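Local coordinates for protein homoserine O-acetyltransferase (Bacillus anthracis str. 'Ames Ancestor', PDB 3I1I) that probably transfers the acetyl group of acetyl-CoA to the hydroxyl of homoserine on the route to methionine, using an alpha/beta hydrolase fold, at residues A[181-186]-A[289-294]; A[128-133]-A[161-166]; A[310-315]-A[324-329]; A[124-129]-A[283-288]. All coordinates share one frame; numbering follows the deposited sequence.

Contact 1 (A[181-186]-A[289-294]); sequences NPQNPI and LHDIAH
Four hydrogen bonds tie the loop 181-186 to the loop 289-294, and most of their donors and acceptors lie buried. Two are main-chain bonds of an isolated antiparallel bridge, in which Gln183 and Asp291 form a non-hydrogen-bonded pair. Ile292 N points almost straight at Pro182 O (3.0 Å, 178° at the hydrogen), nearly along the C=O axis. On the other flank Asn184 N reaches His290 O at 2.8 Å from above the carbonyl plane, and the same oxygen also meets the CA-H of Gln183. The imidazole of His290, its CG anti to the backbone N (chi1 172°), turns its edge to the first loop, and NE2 donates in the ring plane to Asn181 O at 2.9 Å. NE2 therefore carries a proton; Asn181 O is shared with a second donor, Gln162 NE2. Gln183 runs alongside Asp291, extended as far as CD, and its NE2 meets Asp291 OD1 at 2.9 Å from above the carboxylate plane. OD1 also takes a weak bond from Ala293 N, while OD2 is bonded to Ser245 OG of the second subunit, so both oxygens of this buried acid have partners. The amide of Asn184 is satisfied by Ser189 and Gln321. Among the apolar atoms, Pro182 CB rests on Ile292 CD1 at 3.7 Å. The bridge thus joins the loop after strand 174-178 to the loop after helix 277-289, with helix 156-167 against His290 and helix 299-304 against Pro182 and Ile292.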
loop_
_atom_site.group_PDB
_atom_site.type_symbol
_atom_site.label_atom_id
_atom_site.label_comp_id
_atom_site.label_asym_id
_atom_site.label_seq_id
_atom_site.Cartn_x
_atom_site.Cartn_y
_atom_site.Cartn_z
ATOM N N ASN A 181 -7.108 4.545 20.410
ATOM C CA ASN A 181 -6.210 5.643 20.854
ATOM C C ASN A 181 -6.943 6.973 20.698
ATOM O O ASN A 181 -7.892 7.072 19.892
ATOM C CB ASN A 181 -4.931 5.684 20.022
ATOM C CG ASN A 181 -3.840 4.840 20.599
ATOM O OD1 ASN A 181 -3.593 4.899 21.796
ATOM N ND2 ASN A 181 -3.186 4.029 19.765
ATOM N N PRO A 182 -6.521 7.993 21.465
ATOM C CA PRO A 182 -7.190 9.280 21.408
ATOM C C PRO A 182 -6.932 10.024 20.109
ATOM O O PRO A 182 -7.668 10.949 19.782
ATOM C CB PRO A 182 -6.611 10.046 22.606
ATOM C CG PRO A 182 -5.373 9.355 22.944
ATOM C CD PRO A 182 -5.463 7.965 22.487
ATOM N N GLN A 183 -5.863 9.644 19.417
ATOM C CA GLN A 183 -5.458 10.284 18.166
ATOM C C GLN A 183 -4.921 9.203 17.275
ATOM O O GLN A 183 -4.115 8.418 17.733
ATOM C CB GLN A 183 -4.350 11.318 18.423
ATOM C CG GLN A 183 -4.766 12.453 19.340
ATOM C CD GLN A 183 -3.615 13.419 19.662
ATOM O OE1 GLN A 183 -2.603 13.009 20.226
ATOM N NE2 GLN A 183 -3.795 14.711 19.339
ATOM N N ASN A 184 -5.377 9.108 16.031
ATOM C CA ASN A 184 -4.943 8.002 15.213
ATOM C C ASN A 184 -3.430 8.156 14.985
ATOM O O ASN A 184 -2.969 9.204 14.555
ATOM C CB ASN A 184 -5.668 7.935 13.883
ATOM C CG ASN A 184 -5.541 6.564 13.241
ATOM O OD1 ASN A 184 -5.930 5.586 13.863
ATOM N ND2 ASN A 184 -5.012 6.482 12.011
ATOM N N PRO A 185 -2.652 7.126 15.321
ATOM C CA PRO A 185 -1.213 7.263 15.138
ATOM C C PRO A 185 -0.850 7.629 13.720
ATOM O O PRO A 185 -1.540 7.241 12.778
ATOM C CB PRO A 185 -0.676 5.883 15.483
ATOM C CG PRO A 185 -1.693 5.337 16.437
ATOM C CD PRO A 185 -3.023 5.826 15.889
ATOM N N ILE A 186 0.211 8.402 13.590
ATOM C CA ILE A 186 0.689 8.860 12.293
ATOM C C ILE A 186 1.014 7.660 11.387
ATOM O O ILE A 186 0.637 7.657 10.229
ATOM C CB ILE A 186 1.969 9.740 12.453
ATOM C CG1 ILE A 186 1.657 10.987 13.282
ATOM C CG2 ILE A 186 2.555 10.131 11.085
ATOM C CD1 ILE A 186 0.520 11.877 12.720
ATOM N N LEU A 289 -8.399 11.230 10.151
ATOM C CA LEU A 289 -8.723 12.473 10.835
ATOM C C LEU A 289 -8.933 12.322 12.342
ATOM O O LEU A 289 -9.034 13.352 13.014
ATOM C CB LEU A 289 -10.003 13.081 10.254
ATOM C CG LEU A 289 -9.891 13.677 8.854
ATOM C CD1 LEU A 289 -11.274 14.049 8.356
ATOM C CD2 LEU A 289 -8.896 14.854 8.829
ATOM N N HIS A 290 -9.012 11.091 12.880
ATOM C CA HIS A 290 -9.371 10.917 14.273
ATOM C C HIS A 290 -8.385 11.548 15.270
ATOM O O HIS A 290 -7.227 11.157 15.365
ATOM C CB HIS A 290 -9.576 9.448 14.640
ATOM C CG HIS A 290 -9.772 9.227 16.107
ATOM N ND1 HIS A 290 -10.884 9.682 16.779
ATOM C CD2 HIS A 290 -8.972 8.652 17.042
ATOM C CE1 HIS A 290 -10.768 9.396 18.067
ATOM N NE2 HIS A 290 -9.620 8.760 18.253
ATOM N N ASP A 291 -8.913 12.457 16.084
ATOM C CA ASP A 291 -8.139 13.328 16.964
ATOM C C ASP A 291 -9.072 14.003 17.948
ATOM O O ASP A 291 -9.733 14.999 17.595
ATOM C CB ASP A 291 -7.497 14.425 16.130
ATOM C CG ASP A 291 -6.565 15.312 16.939
ATOM O OD1 ASP A 291 -6.368 15.011 18.139
ATOM O OD2 ASP A 291 -6.004 16.295 16.351
ATOM N N ILE A 292 -9.175 13.450 19.156
ATOM C CA ILE A 292 -10.044 14.036 20.157
ATOM C C ILE A 292 -9.572 15.467 20.518
ATOM O O ILE A 292 -10.394 16.314 20.888
ATOM C CB ILE A 292 -10.245 13.132 21.428
ATOM C CG1 ILE A 292 -8.971 13.037 22.256
ATOM C CG2 ILE A 292 -10.810 11.754 21.049
ATOM C CD1 ILE A 292 -9.183 12.453 23.642
ATOM N N ALA A 293 -8.276 15.769 20.352
ATOM C CA ALA A 293 -7.778 17.157 20.546
ATOM C C ALA A 293 -8.225 18.124 19.465
ATOM O O ALA A 293 -8.097 19.322 19.632
ATOM C CB ALA A 293 -6.232 17.193 20.666
ATOM N N HIS A 294 -8.717 17.635 18.341
ATOM C CA HIS A 294 -9.169 18.552 17.284
ATOM C C HIS A 294 -10.303 19.425 17.807
ATOM O O HIS A 294 -11.291 18.940 18.336
ATOM C CB HIS A 294 -9.672 17.812 16.057
ATOM C CG HIS A 294 -10.080 18.728 14.964
ATOM N ND1 HIS A 294 -9.199 19.622 14.388
ATOM C CD2 HIS A 294 -11.279 18.940 14.370
ATOM C CE1 HIS A 294 -9.834 20.321 13.461
ATOM N NE2 HIS A 294 -11.097 19.931 13.434
#

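Contact 2 (A[128-133]-A[161-166]); sequences TFLDVA and AQQWAV
Gln163 leaves its helix with CG anti to the carbonyl carbon (chi1 -70°) and then bends at chi2 (-72°), which lays its amide along the neighbouring helix. This is helix-to-helix packing within the alpha/beta hydrolase fold: the first turn of helix 129-142 crosses helix 156-167, which follows the probable nucleophile elbow, at -68° with the short axes 8.6 Å apart. The Gln163 side chain does most of the touching. Its CG lies against the backbone of Phe129 and Leu130, and its CD comes to 3.9 Å from Leu130 CB. Leu130 itself, with CG anti to its backbone N, meets the glutamine through CB. Ala133 points at the partner helix, and its methyl touches both Gln163 CB and the indole of Trp164. The indole nitrogen of Trp164 is held by Gln136 OE1, one turn further along helix 129-142, a bond that helps fix the ring beside Ala133. The first turn of that helix is closed by a capping box. Thr128 OG1 accepts from Asp131 N at 3.2 Å, with a weaker bond from Leu130 N, while Asp131 OD2 takes Thr128 N at 3.0 Å on its anti lone pair. The other oxygen, OD1, is bonded to Glu20 N and Tyr17 OH, which keeps the carboxylate oriented for the cap. Between residues 128-133 and 161-166 the nearest atoms are Ala133 CB and Trp164 CD1, 3.7 Å apart.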
loop_
_atom_site.group_PDB
_atom_site.type_symbol
_atom_site.label_atom_id
_atom_site.label_comp_id
_atom_site.label_asym_id
_atom_site.label_seq_id
_atom_site.Cartn_x
_atom_site.Cartn_y
_atom_site.Cartn_z
ATOM N N THR A 128 -16.421 12.731 10.487
ATOM C CA THR A 128 -15.569 12.276 11.553
ATOM C C THR A 128 -16.367 11.399 12.509
ATOM O O THR A 128 -17.590 11.286 12.417
ATOM C CB THR A 128 -15.056 13.454 12.366
ATOM O OG1 THR A 128 -16.145 14.046 13.109
ATOM C CG2 THR A 128 -14.415 14.468 11.440
ATOM N N PHE A 129 -15.674 10.785 13.446
ATOM C CA PHE A 129 -16.341 9.967 14.437
ATOM C C PHE A 129 -17.056 10.795 15.453
ATOM O O PHE A 129 -17.884 10.287 16.183
ATOM C CB PHE A 129 -15.375 8.945 15.059
ATOM C CG PHE A 129 -14.934 7.890 14.055
ATOM C CD1 PHE A 129 -15.885 7.063 13.438
ATOM C CD2 PHE A 129 -13.609 7.769 13.676
ATOM C CE1 PHE A 129 -15.516 6.133 12.475
ATOM C CE2 PHE A 129 -13.240 6.835 12.708
ATOM C CZ PHE A 129 -14.205 6.023 12.099
ATOM N N LEU A 130 -16.788 12.097 15.475
ATOM C CA LEU A 130 -17.612 12.999 16.263
ATOM C C LEU A 130 -19.001 13.159 15.610
ATOM O O LEU A 130 -20.025 13.174 16.326
ATOM C CB LEU A 130 -16.926 14.316 16.490
ATOM C CG LEU A 130 -17.728 15.400 17.208
ATOM C CD1 LEU A 130 -18.379 14.875 18.480
ATOM C CD2 LEU A 130 -16.774 16.616 17.470
ATOM N N ASP A 131 -19.051 13.213 14.277
ATOM C CA ASP A 131 -20.354 13.237 13.577
ATOM C C ASP A 131 -21.204 12.036 13.946
ATOM O O ASP A 131 -22.394 12.191 14.214
ATOM C CB ASP A 131 -20.188 13.293 12.080
ATOM C CG ASP A 131 -19.688 14.645 11.607
ATOM O OD1 ASP A 131 -20.333 15.640 11.977
ATOM O OD2 ASP A 131 -18.662 14.723 10.885
ATOM N N VAL A 132 -20.577 10.858 14.048
ATOM C CA VAL A 132 -21.295 9.660 14.420
ATOM C C VAL A 132 -21.841 9.745 15.879
ATOM O O VAL A 132 -22.995 9.378 16.145
ATOM C CB VAL A 132 -20.462 8.376 14.172
ATOM C CG1 VAL A 132 -21.146 7.156 14.790
ATOM C CG2 VAL A 132 -20.188 8.178 12.628
ATOM N N ALA A 133 -21.022 10.253 16.787
ATOM C CA ALA A 133 -21.402 10.452 18.166
ATOM C C ALA A 133 -22.580 11.472 18.248
ATOM O O ALA A 133 -23.521 11.271 19.011
ATOM C CB ALA A 133 -20.176 10.929 18.980
ATOM N N ALA A 161 -16.520 6.172 20.977
ATOM C CA ALA A 161 -16.774 6.190 22.423
ATOM C C ALA A 161 -15.983 7.317 23.063
ATOM O O ALA A 161 -16.428 7.929 24.039
ATOM C CB ALA A 161 -16.425 4.866 23.061
ATOM N N GLN A 162 -14.790 7.583 22.534
ATOM C CA GLN A 162 -13.978 8.607 23.149
ATOM C C GLN A 162 -14.581 9.974 22.857
ATOM O O GLN A 162 -14.538 10.848 23.697
ATOM C CB GLN A 162 -12.531 8.541 22.673
ATOM C CG GLN A 162 -11.722 7.454 23.328
ATOM C CD GLN A 162 -10.389 7.241 22.609
ATOM O OE1 GLN A 162 -9.365 7.722 23.061
ATOM N NE2 GLN A 162 -10.419 6.539 21.472
ATOM N N GLN A 163 -15.140 10.141 21.672
ATOM C CA GLN A 163 -15.786 11.406 21.310
ATOM C C GLN A 163 -17.016 11.672 22.205
ATOM O O GLN A 163 -17.222 12.786 22.676
ATOM C CB GLN A 163 -16.134 11.409 19.825
ATOM C CG GLN A 163 -14.918 11.492 18.897
ATOM C CD GLN A 163 -14.267 12.873 18.914
ATOM O OE1 GLN A 163 -14.480 13.667 19.838
ATOM N NE2 GLN A 163 -13.471 13.172 17.884
ATOM N N TRP A 164 -17.760 10.632 22.534
ATOM C CA TRP A 164 -18.810 10.733 23.556
ATOM C C TRP A 164 -18.306 11.233 24.917
ATOM O O TRP A 164 -18.882 12.145 25.519
ATOM C CB TRP A 164 -19.453 9.363 23.801
ATOM C CG TRP A 164 -20.617 9.092 22.971
ATOM C CD1 TRP A 164 -20.618 8.485 21.780
ATOM C CD2 TRP A 164 -21.985 9.394 23.282
ATOM N NE1 TRP A 164 -21.892 8.375 21.317
ATOM C CE2 TRP A 164 -22.752 8.944 22.217
ATOM C CE3 TRP A 164 -22.619 10.016 24.348
ATOM C CZ2 TRP A 164 -24.130 9.069 22.185
ATOM C CZ3 TRP A 164 -24.000 10.136 24.318
ATOM C CH2 TRP A 164 -24.732 9.689 23.245
ATOM N N ALA A 165 -17.244 10.601 25.407
ATOM C CA ALA A 165 -16.686 10.958 26.703
ATOM C C ALA A 165 -16.195 12.427 26.734
ATOM O O ALA A 165 -16.395 13.152 27.720
ATOM C CB ALA A 165 -15.565 10.002 27.082
ATOM N N VAL A 166 -15.583 12.866 25.651
ATOM C CA VAL A 166 -15.113 14.249 25.556
ATOM C C VAL A 166 -16.301 15.228 25.406
ATOM O O VAL A 166 -16.408 16.182 26.149
ATOM C CB VAL A 166 -14.108 14.422 24.380
ATOM C CG1 VAL A 166 -13.841 15.885 24.093
ATOM C CG2 VAL A 166 -12.819 13.676 24.702
#

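Contact 3 (A[310-315]-A[324-329]); sequences VLMIPC and RYNYKM. With PO4 (phosphate ion), chain C.
Strand 309-313 and helix 324-335 are the first two elements of a beta-alpha-beta unit that ends in strand 340-342, and here the start of the helix lies over the end of the strand, nearly antiparallel to it (166°). Three side chains on the strand side, Val310, Met312 and Pro314, face Asn326 and Met329 on the helix. Met312 and Met329 are present as selenomethionine. Met329 is extended beyond CG, so its CE reaches across to Met312 SE (3.9 Å) and lies 4.2 Å from Val310 CG1. Met312, bent at both chi2 and chi3, curls its own methyl back over the Asn326 amide. The oxygen of that amide is set among carbons: Asn326 OD1 is 3.3 Å from Pro314 CB and 3.4 Å from Met312 CB. Its nitrogen turns elsewhere, ND2 donating to Thr180 O and more weakly to Asn181 OD1. At the exposed start of the helix Arg324 NH1 binds O2 of a phosphate ion at 2.8 Å, with the phosphorus at the edge of the guanidinium; the ion probably came from the crystallisation liquor. Across the strand-helix interface itself the chemistry is dispersive, with selenium, methyl and proline carbons in contact, which suggests that the bonds of ND2 to Thr180 and, weakly, Asn181 probably set the rotation of the amide, while OD1 meets carbons of Met312 and Pro314.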
loop_
_atom_site.group_PDB
_atom_site.type_symbol
_atom_site.label_atom_id
_atom_site.label_comp_id
_atom_site.label_asym_id
_atom_site.label_seq_id
_atom_site.Cartn_x
_atom_site.Cartn_y
_atom_site.Cartn_z
ATOM N N VAL A 310 -12.886 6.011 33.239
ATOM C CA VAL A 310 -12.334 5.582 31.938
ATOM C C VAL A 310 -11.489 4.307 32.053
ATOM O O VAL A 310 -10.630 4.219 32.935
ATOM C CB VAL A 310 -11.474 6.712 31.284
ATOM C CG1 VAL A 310 -10.578 6.164 30.134
ATOM C CG2 VAL A 310 -12.388 7.866 30.792
ATOM N N LEU A 311 -11.763 3.333 31.171
ATOM C CA LEU A 311 -10.996 2.078 31.061
ATOM C C LEU A 311 -10.495 1.898 29.623
ATOM O O LEU A 311 -11.291 1.819 28.686
ATOM C CB LEU A 311 -11.856 0.865 31.460
ATOM C CG LEU A 311 -11.166 -0.536 31.377
ATOM C CD1 LEU A 311 -9.859 -0.645 32.277
ATOM C CD2 LEU A 311 -12.118 -1.662 31.712
HETATM N N MSE A 312 -9.173 1.870 29.443
HETATM C CA MSE A 312 -8.566 1.614 28.123
HETATM C C MSE A 312 -7.982 0.171 28.121
HETATM O O MSE A 312 -7.265 -0.244 29.067
HETATM C CB MSE A 312 -7.465 2.633 27.821
HETATM C CG MSE A 312 -7.842 4.132 27.795
HETATM SE SE MSE A 312 -9.226 4.489 26.480
HETATM C CE MSE A 312 -8.019 4.442 24.938
ATOM N N ILE A 313 -8.319 -0.585 27.071
ATOM C CA ILE A 313 -7.905 -1.975 26.920
ATOM C C ILE A 313 -7.158 -2.136 25.599
ATOM O O ILE A 313 -7.743 -2.481 24.579
ATOM C CB ILE A 313 -9.102 -2.918 26.961
ATOM C CG1 ILE A 313 -9.927 -2.683 28.233
ATOM C CG2 ILE A 313 -8.665 -4.402 26.896
ATOM C CD1 ILE A 313 -11.272 -3.550 28.248
ATOM N N PRO A 314 -5.855 -1.816 25.600
ATOM C CA PRO A 314 -5.033 -2.033 24.422
ATOM C C PRO A 314 -4.425 -3.453 24.414
ATOM O O PRO A 314 -4.397 -4.145 25.432
ATOM C CB PRO A 314 -3.930 -1.009 24.599
ATOM C CG PRO A 314 -3.713 -0.970 26.031
ATOM C CD PRO A 314 -5.086 -1.123 26.648
ATOM N N CYS A 315 -3.929 -3.833 23.255
ATOM C CA CYS A 315 -3.189 -5.026 23.099
ATOM C C CYS A 315 -1.763 -4.656 22.793
ATOM O O CYS A 315 -1.483 -3.948 21.816
ATOM C CB CYS A 315 -3.738 -5.857 21.931
ATOM S SG CYS A 315 -2.838 -7.461 21.845
ATOM N N ARG A 324 1.284 2.556 23.809
ATOM C CA ARG A 324 1.881 3.616 24.635
ATOM C C ARG A 324 0.969 4.861 24.773
ATOM O O ARG A 324 1.005 5.527 25.781
ATOM C CB ARG A 324 3.267 4.037 24.153
ATOM C CG ARG A 324 3.222 4.734 22.834
ATOM C CD ARG A 324 4.612 4.978 22.296
ATOM N NE ARG A 324 5.329 5.952 23.094
ATOM C CZ ARG A 324 6.655 6.042 23.198
ATOM N NH1 ARG A 324 7.462 5.227 22.557
ATOM N NH2 ARG A 324 7.168 6.990 23.931
ATOM N N TYR A 325 0.163 5.172 23.773
ATOM C CA TYR A 325 -0.666 6.375 23.858
ATOM C C TYR A 325 -1.874 6.152 24.757
ATOM O O TYR A 325 -2.446 7.118 25.228
ATOM C CB TYR A 325 -1.079 6.860 22.470
ATOM C CG TYR A 325 0.107 6.969 21.549
ATOM C CD1 TYR A 325 1.077 7.937 21.760
ATOM C CD2 TYR A 325 0.299 6.046 20.520
ATOM C CE1 TYR A 325 2.209 8.015 20.948
ATOM C CE2 TYR A 325 1.405 6.121 19.680
ATOM C CZ TYR A 325 2.366 7.094 19.898
ATOM O OH TYR A 325 3.474 7.155 19.084
ATOM N N ASN A 326 -2.258 4.898 25.036
ATOM C CA ASN A 326 -3.290 4.671 26.062
ATOM C C ASN A 326 -2.735 5.079 27.442
ATOM O O ASN A 326 -3.441 5.715 28.266
ATOM C CB ASN A 326 -3.754 3.223 26.107
ATOM C CG ASN A 326 -4.702 2.829 24.981
ATOM O OD1 ASN A 326 -5.475 1.892 25.165
ATOM N ND2 ASN A 326 -4.661 3.511 23.843
ATOM N N TYR A 327 -1.474 4.719 27.702
ATOM C CA TYR A 327 -0.826 5.056 28.983
ATOM C C TYR A 327 -0.691 6.550 29.150
ATOM O O TYR A 327 -0.945 7.097 30.226
ATOM C CB TYR A 327 0.533 4.390 29.106
ATOM C CG TYR A 327 0.430 2.906 29.347
ATOM C CD1 TYR A 327 0.162 2.398 30.622
ATOM C CD2 TYR A 327 0.535 2.009 28.293
ATOM C CE1 TYR A 327 0.009 1.019 30.842
ATOM C CE2 TYR A 327 0.407 0.639 28.493
ATOM C CZ TYR A 327 0.156 0.150 29.766
ATOM O OH TYR A 327 0.060 -1.213 29.926
ATOM N N LYS A 328 -0.329 7.239 28.073
ATOM C CA LYS A 328 -0.187 8.690 28.151
ATOM C C LYS A 328 -1.526 9.327 28.555
ATOM O O LYS A 328 -1.592 10.108 29.501
ATOM C CB LYS A 328 0.302 9.243 26.812
ATOM C CG LYS A 328 0.483 10.740 26.769
ATOM C CD LYS A 328 1.762 11.188 27.512
ATOM C CE LYS A 328 1.487 11.870 28.858
ATOM N NZ LYS A 328 2.204 13.181 28.868
HETATM N N MSE A 329 -2.581 8.970 27.845
HETATM C CA MSE A 329 -3.925 9.506 28.070
HETATM C C MSE A 329 -4.415 9.261 29.490
HETATM O O MSE A 329 -4.957 10.158 30.140
HETATM C CB MSE A 329 -4.885 8.884 27.064
HETATM C CG MSE A 329 -6.342 8.917 27.458
HETATM SE SE MSE A 329 -7.452 8.298 25.992
HETATM C CE MSE A 329 -9.226 8.344 26.837
HETATM P P PO4 C . 6.901 1.944 20.686
HETATM O O1 PO4 C . 5.424 2.108 20.409
HETATM O O2 PO4 C . 7.596 3.277 20.549
HETATM O O3 PO4 C . 7.540 0.945 19.743
HETATM O O4 PO4 C . 7.114 1.427 22.090
#

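Contact 4 (A[124-129]-A[283-288]); sequences FPVFTF and TAKAVL
Lys285 NZ is held by three carbonyl oxygens, all of the second subunit: those of Val254 and Lys253, and more weakly that of Pro250. With its ammonium hydrogen-bonded to these carbonyls, Lys285 packs within the chain through its aliphatic part, where CG lies 4.3 Å from Val126 CG1. A single water links the backbones: it accepts from Phe129 N at 2.9 Å and donates to Ala286 O at 2.8 Å, satisfying an amide at the very start of helix 129-142 and a carbonyl of helix 277-289 together. In this alpha/beta hydrolase fold the loop 124-129 leads from the region after strand 87-91 into helix 129-142, and it runs here across the side of helix 277-289. The point of contact is the methyl of Ala286, which fits into the corner between two aromatic rings and makes a CH-pi contact with each. Its CB stands 3.9 Å from the centroid of the Phe127 ring and 4.0 Å from that of the Phe129 ring, over a face in both cases and displaced toward the rim. Phe127 adopts the crowded first torsion, with CG between the backbone N and the carbonyl carbon (chi1 85°), which swings CZ over the methyl and brings CE2 near the backbone N and CA of Thr283. Thr283 OG1 is itself bonded to Ser279 O, one turn back in the helix. Phe129 also lies alongside Val287, whose CG2 meets the ring edge 3.9 Å from CE2.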
loop_
_atom_site.group_PDB
_atom_site.type_symbol
_atom_site.label_atom_id
_atom_site.label_comp_id
_atom_site.label_asym_id
_atom_site.label_seq_id
_atom_site.Cartn_x
_atom_site.Cartn_y
_atom_site.Cartn_z
ATOM N N PHE A 124 -20.199 13.500 -1.382
ATOM C CA PHE A 124 -20.546 13.261 0.020
ATOM C C PHE A 124 -19.625 14.037 0.959
ATOM O O PHE A 124 -18.442 14.177 0.693
ATOM C CB PHE A 124 -20.537 11.778 0.378
ATOM C CG PHE A 124 -21.270 11.481 1.651
ATOM C CD1 PHE A 124 -22.653 11.370 1.646
ATOM C CD2 PHE A 124 -20.590 11.374 2.848
ATOM C CE1 PHE A 124 -23.354 11.126 2.807
ATOM C CE2 PHE A 124 -21.277 11.126 4.024
ATOM C CZ PHE A 124 -22.667 11.012 4.011
ATOM N N PRO A 125 -20.169 14.566 2.061
ATOM C CA PRO A 125 -19.283 15.343 2.918
ATOM C C PRO A 125 -18.349 14.474 3.732
ATOM O O PRO A 125 -18.685 13.353 4.073
ATOM C CB PRO A 125 -20.237 16.066 3.869
ATOM C CG PRO A 125 -21.464 15.241 3.883
ATOM C CD PRO A 125 -21.568 14.620 2.514
ATOM N N VAL A 126 -17.190 15.024 4.049
ATOM C CA VAL A 126 -16.284 14.404 4.969
ATOM C C VAL A 126 -16.953 14.314 6.322
ATOM O O VAL A 126 -17.547 15.335 6.813
ATOM C CB VAL A 126 -14.998 15.218 5.084
ATOM C CG1 VAL A 126 -14.123 14.659 6.204
ATOM C CG2 VAL A 126 -14.273 15.245 3.697
ATOM N N PHE A 127 -16.869 13.116 6.913
ATOM C CA PHE A 127 -17.330 12.895 8.263
ATOM C C PHE A 127 -16.209 12.459 9.196
ATOM O O PHE A 127 -15.224 11.863 8.760
ATOM C CB PHE A 127 -18.469 11.854 8.281
ATOM C CG PHE A 127 -18.004 10.409 8.331
ATOM C CD1 PHE A 127 -17.963 9.735 9.531
ATOM C CD2 PHE A 127 -17.638 9.735 7.169
ATOM C CE1 PHE A 127 -17.567 8.418 9.595
ATOM C CE2 PHE A 127 -17.222 8.415 7.205
ATOM C CZ PHE A 127 -17.179 7.747 8.422
ATOM N N THR A 128 -16.421 12.731 10.487
ATOM C CA THR A 128 -15.569 12.276 11.553
ATOM C C THR A 128 -16.367 11.399 12.509
ATOM O O THR A 128 -17.590 11.286 12.417
ATOM C CB THR A 128 -15.056 13.454 12.366
ATOM O OG1 THR A 128 -16.145 14.046 13.109
ATOM C CG2 THR A 128 -14.415 14.468 11.440
ATOM N N PHE A 129 -15.674 10.785 13.446
ATOM C CA PHE A 129 -16.341 9.967 14.437
ATOM C C PHE A 129 -17.056 10.795 15.453
ATOM O O PHE A 129 -17.884 10.287 16.183
ATOM C CB PHE A 129 -15.375 8.945 15.059
ATOM C CG PHE A 129 -14.934 7.890 14.055
ATOM C CD1 PHE A 129 -15.885 7.063 13.438
ATOM C CD2 PHE A 129 -13.609 7.769 13.676
ATOM C CE1 PHE A 129 -15.516 6.133 12.475
ATOM C CE2 PHE A 129 -13.240 6.835 12.708
ATOM C CZ PHE A 129 -14.205 6.023 12.099
ATOM N N THR A 283 -14.512 6.328 5.181
ATOM C CA THR A 283 -14.288 5.740 6.506
ATOM C C THR A 283 -12.786 5.771 6.810
ATOM O O THR A 283 -12.408 6.153 7.911
ATOM C CB THR A 283 -14.844 4.308 6.574
ATOM O OG1 THR A 283 -16.217 4.350 6.228
ATOM C CG2 THR A 283 -14.709 3.696 7.986
ATOM N N ALA A 284 -11.934 5.422 5.831
ATOM C CA ALA A 284 -10.466 5.580 6.005
ATOM C C ALA A 284 -10.115 7.044 6.321
ATOM O O ALA A 284 -9.296 7.326 7.212
ATOM C CB ALA A 284 -9.668 5.053 4.793
ATOM N N LYS A 285 -10.779 7.969 5.638
ATOM C CA LYS A 285 -10.588 9.397 5.921
ATOM C C LYS A 285 -10.967 9.770 7.377
ATOM O O LYS A 285 -10.244 10.498 8.064
ATOM C CB LYS A 285 -11.392 10.237 4.936
ATOM C CG LYS A 285 -11.195 11.756 5.098
ATOM C CD LYS A 285 -9.866 12.282 4.520
ATOM C CE LYS A 285 -9.811 13.797 4.730
ATOM N NZ LYS A 285 -8.918 14.605 3.831
ATOM N N ALA A 286 -12.086 9.232 7.851
ATOM C CA ALA A 286 -12.500 9.434 9.231
ATOM C C ALA A 286 -11.424 8.929 10.184
ATOM O O ALA A 286 -11.140 9.558 11.225
ATOM C CB ALA A 286 -13.871 8.725 9.516
ATOM N N VAL A 287 -10.857 7.764 9.862
ATOM C CA VAL A 287 -9.889 7.172 10.770
ATOM C C VAL A 287 -8.657 8.066 10.795
ATOM O O VAL A 287 -8.101 8.358 11.860
ATOM C CB VAL A 287 -9.480 5.734 10.360
ATOM C CG1 VAL A 287 -8.138 5.344 11.060
ATOM C CG2 VAL A 287 -10.642 4.714 10.631
ATOM N N LEU A 288 -8.214 8.488 9.629
ATOM C CA LEU A 288 -7.009 9.311 9.527
ATOM C C LEU A 288 -7.177 10.702 10.191
ATOM O O LEU A 288 -6.220 11.251 10.737
ATOM C CB LEU A 288 -6.631 9.415 8.062
ATOM C CG LEU A 288 -5.794 10.457 7.367
ATOM C CD1 LEU A 288 -5.835 9.991 5.908
ATOM C CD2 LEU A 288 -6.368 11.857 7.503
HETATM O O HOH W 1 -12.862 11.021 12.881
#

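In the fold
From the N terminus, the loop 124-129 opens contact 4, and the overlapping segment 128-133, the start of helix 129-142, opens contact 2. Contact 2 closes first, at 161-166, joining two helices inside the longer span of contact 4. Contact 1 opens next, at 181-186, and crosses contact 4: helix segment 283-288 completes contact 4 and the following 289-294 completes contact 1. Contact 3 then closes a short connection between strand and helix next to the outermost strand of the sheet, 340-342. Contact 1 touches all three others, whereas contacts 3 and 4 stay about 12 Å apart at their nearest atoms; contacts 1, 3 and 4 all reach the second subunit.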